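Long-range contact in Phthiocerol/phenolphthiocerol synthesis polyketide synthase type I PpsC (Mycobacterium tuberculosis, PDB 5NJI), which probably dehydrates beta-hydroxyacyl intermediates through its dehydratase domain while phthiocerol and phenolphthiocerol lipids are assembled: residues A[27-39]-A[46-58]. The protein carries 1 engineered substitution. Numbering follows the deposited sequence.
Sequences DTHPLLGVGVTDP and WESELDPDLLWLA
W46 lies between L32 and G35, and this is where the contact is tightest. CD1 of L32 sits over one face of the indole, 3.8 Å from the centre of its five-membered ring, in a CH-pi contact; with CG anti to its backbone N (chi1 174°), L32 lays its whole fork across that face. On the opposite face the bare CA of G35 comes to 3.3 Å from W46 CD1, an approach that glycine permits. The indole is fixed from outside as well, its NE1 hydrogen-bonded to D83 of helix 70-84. Next to the G35-W46 pair, V34 and E47 form an antiparallel hydrogen-bonded pair, V34 N to E47 O at 3.3 Å and E47 N to V34 O at 3.2 Å. Further along, S48 OG donates to L31 O at 2.7 Å, coming from above the carbonyl plane, while a water bridges P30 O and E49 O. The L31 side chain is buried among L50, L54, W56 and L57. The solvent side is looser: V34 and E47 turn exposed side chains outward, and P30 CG meets L55 CD1 at 3.8 Å in a partly exposed pair. Strand 34-37 is an outermost strand within this chain; the V34-E47 bonds tie it to strand 44-50, the S48 hydroxyl and the water hold the preceding loop, and the indole anchors this hairpin of the double hot-dog fold of polyketide synthase dehydratases to helix 70-84.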
ATOM      1  N   ASP A  27     -15.366  11.381  12.027  1.00 67.78           N
ATOM      2  CA  ASP A  27     -15.744  10.140  11.409  1.00 63.99           C
ATOM      3  C   ASP A  27     -15.165  10.327  10.008  1.00 55.49           C
ATOM      4  O   ASP A  27     -15.263   9.455   9.188  1.00 44.60           O
ATOM      5  CB  ASP A  27     -17.323   9.820  11.416  1.00 71.61           C
ATOM      6  CG  ASP A  27     -17.653   8.259  11.725  1.00 78.59           C
ATOM      7  OD1 ASP A  27     -17.487   7.814  12.862  1.00 79.90           O
ATOM      8  OD2 ASP A  27     -18.076   7.450  10.848  1.00 80.40           O
ATOM      9  N   THR A  28     -14.553  11.476   9.771  1.00 43.34           N
ATOM     10  CA  THR A  28     -14.041  11.686   8.421  1.00 33.97           C
ATOM     11  C   THR A  28     -12.744  10.911   8.196  1.00 27.71           C
ATOM     12  O   THR A  28     -11.814  10.981   9.002  1.00 32.54           O
ATOM     13  CB  THR A  28     -13.800  13.173   8.173  1.00 44.10           C
ATOM     14  OG1 THR A  28     -14.990  13.904   8.486  1.00 53.42           O
ATOM     15  CG2 THR A  28     -13.429  13.421   6.723  1.00 43.95           C
ATOM     16  N   HIS A  29     -12.678  10.202   7.089  1.00 24.80           N
ATOM     17  CA  HIS A  29     -11.455   9.498   6.706  1.00 21.29           C
ATOM     18  C   HIS A  29     -10.335  10.507   6.446  1.00 23.14           C
ATOM     19  O   HIS A  29     -10.525  11.442   5.662  1.00 19.79           O
ATOM     20  CB  HIS A  29     -11.746   8.680   5.460  1.00 21.71           C
ATOM     21  CG  HIS A  29     -10.713   7.650   5.153  1.00 19.21           C
ATOM     22  ND1 HIS A  29      -9.440   7.977   4.741  1.00 17.66           N
ATOM     23  CD2 HIS A  29     -10.767   6.300   5.184  1.00 20.56           C
ATOM     24  CE1 HIS A  29      -8.755   6.866   4.528  1.00 16.86           C
ATOM     25  NE2 HIS A  29      -9.533   5.837   4.808  1.00 19.39           N
ATOM     26  N   PRO A  30      -9.158  10.358   7.065  1.00 20.32           N
ATOM     27  CA  PRO A  30      -8.139  11.410   6.938  1.00 20.27           C
ATOM     28  C   PRO A  30      -7.471  11.476   5.581  1.00 19.35           C
ATOM     29  O   PRO A  30      -6.870  12.513   5.276  1.00 21.36           O
ATOM     30  CB  PRO A  30      -7.124  11.051   8.026  1.00 21.20           C
ATOM     31  CG  PRO A  30      -7.288   9.595   8.200  1.00 21.14           C
ATOM     32  CD  PRO A  30      -8.751   9.336   8.043  1.00 23.82           C
ATOM     33  N   LEU A  31      -7.550  10.430   4.760  1.00 17.68           N
ATOM     34  CA  LEU A  31      -6.957  10.461   3.425  1.00 14.83           C
ATOM     35  C   LEU A  31      -7.998  10.668   2.336  1.00 17.46           C
ATOM     36  O   LEU A  31      -7.736  11.371   1.357  1.00 21.22           O
ATOM     37  CB  LEU A  31      -6.178   9.167   3.142  1.00 17.08           C
ATOM     38  CG  LEU A  31      -5.108   8.822   4.179  1.00 21.38           C
ATOM     39  CD1 LEU A  31      -4.426   7.484   3.855  1.00 18.71           C
ATOM     40  CD2 LEU A  31      -4.099   9.954   4.277  1.00 27.41           C
ATOM     41  N   LEU A  32      -9.184  10.095   2.508  1.00 17.13           N
ATOM     42  CA  LEU A  32     -10.230  10.197   1.498  1.00 18.68           C
ATOM     43  C   LEU A  32     -10.997  11.497   1.630  1.00 19.99           C
ATOM     44  O   LEU A  32     -11.315  12.143   0.617  1.00 18.34           O
ATOM     45  CB  LEU A  32     -11.175   9.005   1.626  1.00 17.89           C
ATOM     46  CG  LEU A  32     -12.426   9.015   0.747  1.00 19.08           C
ATOM     47  CD1 LEU A  32     -12.076   8.814  -0.715  1.00 21.83           C
ATOM     48  CD2 LEU A  32     -13.414   7.977   1.196  1.00 20.60           C
ATOM     49  N   GLY A  33     -11.311  11.891   2.852  1.00 18.29           N
ATOM     50  CA  GLY A  33     -11.996  13.149   3.062  1.00 16.81           C
ATOM     51  C   GLY A  33     -13.500  13.003   2.979  1.00 21.54           C
ATOM     52  O   GLY A  33     -14.068  11.917   3.107  1.00 24.25           O
ATOM     53  N   VAL A  34     -14.152  14.135   2.734  1.00 23.49           N
ATOM     54  CA  VAL A  34     -15.607  14.225   2.773  1.00 27.26           C
ATOM     55  C   VAL A  34     -16.151  14.191   1.348  1.00 25.65           C
ATOM     56  O   VAL A  34     -15.569  14.774   0.421  1.00 23.31           O
ATOM     57  CB  VAL A  34     -16.062  15.488   3.532  1.00 38.63           C
ATOM     58  CG1 VAL A  34     -15.327  16.708   3.035  1.00 41.37           C
ATOM     59  CG2 VAL A  34     -17.578  15.665   3.429  1.00 40.96           C
ATOM     60  N   GLY A  35     -17.251  13.468   1.170  1.00 24.51           N
ATOM     61  CA  GLY A  35     -17.756  13.150  -0.148  1.00 21.59           C
ATOM     62  C   GLY A  35     -19.168  13.643  -0.396  1.00 19.37           C
ATOM     63  O   GLY A  35     -19.965  13.816   0.530  1.00 22.33           O
ATOM     64  N   VAL A  36     -19.468  13.852  -1.673  1.00 19.55           N
ATOM     65  CA  VAL A  36     -20.794  14.205  -2.159  1.00 18.19           C
ATOM     66  C   VAL A  36     -20.968  13.475  -3.479  1.00 21.69           C
ATOM     67  O   VAL A  36     -19.991  13.178  -4.168  1.00 29.88           O
ATOM     68  CB  VAL A  36     -20.959  15.720  -2.375  1.00 22.58           C
ATOM     69  CG1 VAL A  36     -20.559  16.488  -1.130  1.00 25.10           C
ATOM     70  CG2 VAL A  36     -20.132  16.171  -3.534  1.00 34.27           C
ATOM     71  N   THR A  37     -22.213  13.216  -3.854  1.00 17.80           N
ATOM     72  CA  THR A  37     -22.512  12.658  -5.165  1.00 17.17           C
ATOM     73  C   THR A  37     -23.025  13.768  -6.077  1.00 17.29           C
ATOM     74  O   THR A  37     -23.970  14.480  -5.724  1.00 19.27           O
ATOM     75  CB  THR A  37     -23.525  11.527  -5.037  1.00 21.68           C
ATOM     76  OG1 THR A  37     -22.944  10.525  -4.192  1.00 23.31           O
ATOM     77  CG2 THR A  37     -23.847  10.918  -6.391  1.00 21.37           C
ATOM     78  N   ASP A  38     -22.370  13.930  -7.219  1.00 18.90           N
ATOM     79  CA  ASP A  38     -22.754  14.933  -8.220  1.00 18.57           C
ATOM     80  C   ASP A  38     -24.058  14.490  -8.881  1.00 20.24           C
ATOM     81  O   ASP A  38     -24.080  13.438  -9.537  1.00 20.53           O
ATOM     82  CB  ASP A  38     -21.610  15.071  -9.236  1.00 19.17           C
ATOM     83  CG  ASP A  38     -21.867  16.116 -10.292  1.00 20.47           C
ATOM     84  OD1 ASP A  38     -23.021  16.562 -10.406  1.00 20.28           O
ATOM     85  OD2 ASP A  38     -20.901  16.503 -11.001  1.00 20.01           O
ATOM     86  N   PRO A  39     -25.170  15.214  -8.711  1.00 18.46           N
ATOM     87  CA  PRO A  39     -26.438  14.743  -9.277  1.00 19.25           C
ATOM     88  C   PRO A  39     -26.481  14.807 -10.789  1.00 18.83           C
ATOM     89  O   PRO A  39     -27.378  14.199 -11.390  1.00 25.14           O
ATOM     90  CB  PRO A  39     -27.478  15.684  -8.648  1.00 20.89           C
ATOM     91  CG  PRO A  39     -26.707  16.904  -8.284  1.00 20.48           C
ATOM     92  CD  PRO A  39     -25.334  16.426  -7.904  1.00 18.17           C
ATOM     93  N   TRP A  46     -14.797  13.169  -3.589  1.00 15.04           N
ATOM     94  CA  TRP A  46     -14.304  13.503  -2.263  1.00 15.87           C
ATOM     95  C   TRP A  46     -13.134  14.467  -2.375  1.00 17.15           C
ATOM     96  O   TRP A  46     -12.389  14.445  -3.361  1.00 18.72           O
ATOM     97  CB  TRP A  46     -13.798  12.261  -1.504  1.00 17.84           C
ATOM     98  CG  TRP A  46     -14.782  11.153  -1.236  1.00 16.95           C
ATOM     99  CD1 TRP A  46     -15.374  10.871  -0.040  1.00 19.32           C
ATOM    100  CD2 TRP A  46     -15.247  10.148  -2.159  1.00 14.22           C
ATOM    101  NE1 TRP A  46     -16.174   9.761  -0.155  1.00 16.61           N
ATOM    102  CE2 TRP A  46     -16.116   9.299  -1.440  1.00 15.14           C
ATOM    103  CE3 TRP A  46     -15.010   9.879  -3.510  1.00 16.52           C
ATOM    104  CZ2 TRP A  46     -16.746   8.201  -2.028  1.00 17.99           C
ATOM    105  CZ3 TRP A  46     -15.646   8.779  -4.094  1.00 17.79           C
ATOM    106  CH2 TRP A  46     -16.503   7.965  -3.355  1.00 15.04           C
ATOM    107  N   GLU A  47     -12.954  15.286  -1.342  1.00 16.79           N
ATOM    108  CA  GLU A  47     -11.773  16.126  -1.198  1.00 18.75           C
ATOM    109  C   GLU A  47     -11.197  15.967   0.195  1.00 18.90           C
ATOM    110  O   GLU A  47     -11.928  15.994   1.192  1.00 18.93           O
ATOM    111  CB  GLU A  47     -12.078  17.613  -1.426  1.00 21.71           C
ATOM    112  CG  GLU A  47     -12.465  17.947  -2.846  1.00 27.12           C
ATOM    113  CD  GLU A  47     -12.652  19.453  -3.033  1.00 32.60           C
ATOM    114  OE1 GLU A  47     -12.386  20.204  -2.065  1.00 27.14           O
ATOM    115  OE2 GLU A  47     -13.063  19.877  -4.135  1.00 29.85           O
ATOM    116  N   SER A  48      -9.881  15.839   0.272  1.00 17.99           N
ATOM    117  CA  SER A  48      -9.216  15.791   1.565  1.00 16.26           C
ATOM    118  C   SER A  48      -8.070  16.776   1.548  1.00 19.51           C
ATOM    119  O   SER A  48      -7.432  16.981   0.519  1.00 21.77           O
ATOM    120  CB  SER A  48      -8.664  14.404   1.902  1.00 20.48           C
ATOM    121  OG  SER A  48      -7.662  14.021   0.975  1.00 27.61           O
ATOM    122  N   GLU A  49      -7.806  17.380   2.697  1.00 21.63           N
ATOM    123  CA  GLU A  49      -6.677  18.286   2.829  1.00 21.27           C
ATOM    124  C   GLU A  49      -5.523  17.479   3.394  1.00 19.94           C
ATOM    125  O   GLU A  49      -5.630  16.918   4.489  1.00 24.27           O
ATOM    126  CB  GLU A  49      -7.011  19.477   3.723  1.00 32.80           C
ATOM    127  CG  GLU A  49      -8.173  20.311   3.204  1.00 39.55           C
ATOM    128  CD  GLU A  49      -8.547  21.448   4.137  1.00 63.27           C
ATOM    129  OE1 GLU A  49      -7.640  22.198   4.558  1.00 70.60           O
ATOM    130  OE2 GLU A  49      -9.747  21.586   4.454  1.00 71.65           O
ATOM    131  N   LEU A  50      -4.452  17.383   2.630  1.00 18.87           N
ATOM    132  CA  LEU A  50      -3.235  16.716   3.066  1.00 21.20           C
ATOM    133  C   LEU A  50      -2.161  17.756   3.356  1.00 24.80           C
ATOM    134  O   LEU A  50      -2.134  18.831   2.757  1.00 26.72           O
ATOM    135  CB  LEU A  50      -2.722  15.738   2.011  1.00 22.54           C
ATOM    136  CG  LEU A  50      -3.693  14.685   1.495  1.00 24.96           C
ATOM    137  CD1 LEU A  50      -2.949  13.776   0.528  1.00 22.90           C
ATOM    138  CD2 LEU A  50      -4.287  13.915   2.644  1.00 23.56           C
ATOM    139  N   ASP A  51      -1.281  17.412   4.288  1.00 21.70           N
ATOM    140  CA  ASP A  51      -0.187  18.247   4.746  1.00 24.47           C
ATOM    141  C   ASP A  51       0.877  17.294   5.256  1.00 22.80           C
ATOM    142  O   ASP A  51       0.542  16.192   5.715  1.00 22.00           O
ATOM    143  CB  ASP A  51      -0.660  19.209   5.856  1.00 27.28           C
ATOM    144  CG  ASP A  51       0.389  20.238   6.254  1.00 58.83           C
ATOM    145  OD1 ASP A  51       1.361  19.879   6.961  1.00 54.27           O
ATOM    146  OD2 ASP A  51       0.234  21.417   5.864  1.00 66.50           O
ATOM    147  N   PRO A  52       2.157  17.649   5.163  1.00 21.38           N
ATOM    148  CA  PRO A  52       3.183  16.705   5.639  1.00 20.92           C
ATOM    149  C   PRO A  52       3.092  16.418   7.121  1.00 25.78           C
ATOM    150  O   PRO A  52       3.534  15.344   7.549  1.00 28.55           O
ATOM    151  CB  PRO A  52       4.507  17.384   5.264  1.00 25.39           C
ATOM    152  CG  PRO A  52       4.172  18.768   4.946  1.00 25.02           C
ATOM    153  CD  PRO A  52       2.757  18.808   4.482  1.00 24.26           C
ATOM    154  N   ASP A  53       2.583  17.374   7.881  1.00 24.94           N
ATOM    155  CA  ASP A  53       2.369  17.091   9.295  1.00 25.83           C
ATOM    156  C   ASP A  53       1.118  16.246   9.633  1.00 21.36           C
ATOM    157  O   ASP A  53       0.873  16.021  10.781  1.00 27.31           O
ATOM    158  CB  ASP A  53       2.394  18.336  10.223  1.00 39.25           C
ATOM    159  CG  ASP A  53       1.133  19.220  10.110  1.00 65.40           C
ATOM    160  OD1 ASP A  53       0.088  18.745   9.648  1.00 73.28           O
ATOM    161  OD2 ASP A  53       1.124  20.423  10.521  1.00 71.56           O
ATOM    162  N   LEU A  54       0.443  15.660   8.662  1.00 22.55           N
ATOM    163  CA  LEU A  54      -0.806  14.920   8.900  1.00 22.43           C
ATOM    164  C   LEU A  54      -0.375  13.508   9.373  1.00 22.81           C
ATOM    165  O   LEU A  54       0.356  12.936   8.675  1.00 19.89           O
ATOM    166  CB  LEU A  54      -1.698  14.733   7.624  1.00 18.72           C
ATOM    167  CG  LEU A  54      -2.937  13.863   7.780  1.00 20.00           C
ATOM    168  CD1 LEU A  54      -3.881  14.417   8.825  1.00 25.11           C
ATOM    169  CD2 LEU A  54      -3.644  13.660   6.449  1.00 20.59           C
ATOM    170  N   LEU A  55      -0.773  13.053  10.552  1.00 20.32           N
ATOM    171  CA  LEU A  55      -0.557  11.683  11.015  1.00 21.23           C
ATOM    172  C   LEU A  55       0.925  11.280  10.744  1.00 20.91           C
ATOM    173  O   LEU A  55       1.729  12.083  10.958  1.00 22.76           O
ATOM    174  CB  LEU A  55      -1.669  10.781  10.400  1.00 18.88           C
ATOM    175  CG  LEU A  55      -3.138  11.005  10.760  1.00 24.40           C
ATOM    176  CD1 LEU A  55      -4.047  10.044  10.034  1.00 26.38           C
ATOM    177  CD2 LEU A  55      -3.329  10.950  12.271  1.00 25.79           C
ATOM    178  N   TRP A  56       1.210  10.120  10.114  1.00 16.54           N
ATOM    179  CA  TRP A  56       2.563   9.572   9.819  1.00 15.00           C
ATOM    180  C   TRP A  56       3.141   9.916   8.374  1.00 14.78           C
ATOM    181  O   TRP A  56       4.078   9.420   8.024  1.00 17.34           O
ATOM    182  CB  TRP A  56       2.503   8.003   9.949  1.00 15.73           C
ATOM    183  CG  TRP A  56       1.133   7.476   9.428  1.00 14.61           C
ATOM    184  CD1 TRP A  56       0.088   7.122  10.162  1.00 17.18           C
ATOM    185  CD2 TRP A  56       0.718   7.346   8.068  1.00 12.82           C
ATOM    186  NE1 TRP A  56      -0.939   6.741   9.386  1.00 17.55           N
ATOM    187  CE2 TRP A  56      -0.585   6.867   8.083  1.00 15.71           C
ATOM    188  CE3 TRP A  56       1.329   7.553   6.851  1.00 14.88           C
ATOM    189  CZ2 TRP A  56      -1.270   6.607   6.938  1.00 18.61           C
ATOM    190  CZ3 TRP A  56       0.649   7.304   5.735  1.00 14.95           C
ATOM    191  CH2 TRP A  56      -0.633   6.851   5.778  1.00 18.20           C
ATOM    192  N   LEU A  57       2.534  10.850   7.660  1.00 15.03           N
ATOM    193  CA  LEU A  57       2.862  11.075   6.231  1.00 16.20           C
ATOM    194  C   LEU A  57       4.373  11.549   6.176  1.00 15.07           C
ATOM    195  O   LEU A  57       5.058  11.269   5.253  1.00 14.55           O
ATOM    196  CB  LEU A  57       1.923  12.100   5.479  1.00 15.11           C
ATOM    197  CG  LEU A  57       0.542  11.565   4.998  1.00 21.44           C
ATOM    198  CD1 LEU A  57      -0.307  10.969   6.101  1.00 23.28           C
ATOM    199  CD2 LEU A  57      -0.215  12.590   4.161  1.00 22.13           C
ATOM    200  N   ALA A  58       4.775  12.416   7.106  1.00 15.34           N
ATOM    201  CA  ALA A  58       6.184  12.868   7.112  1.00 17.87           C
ATOM    202  C   ALA A  58       7.242  11.739   7.141  1.00 17.92           C
ATOM    203  O   ALA A  58       8.373  11.960   6.823  1.00 21.16           O
ATOM    204  CB  ALA A  58       6.526  13.891   8.259  1.00 19.28           C
TER
HETATM  205  O   HOH W   1      -7.135  15.076   5.922  1.00 23.77           O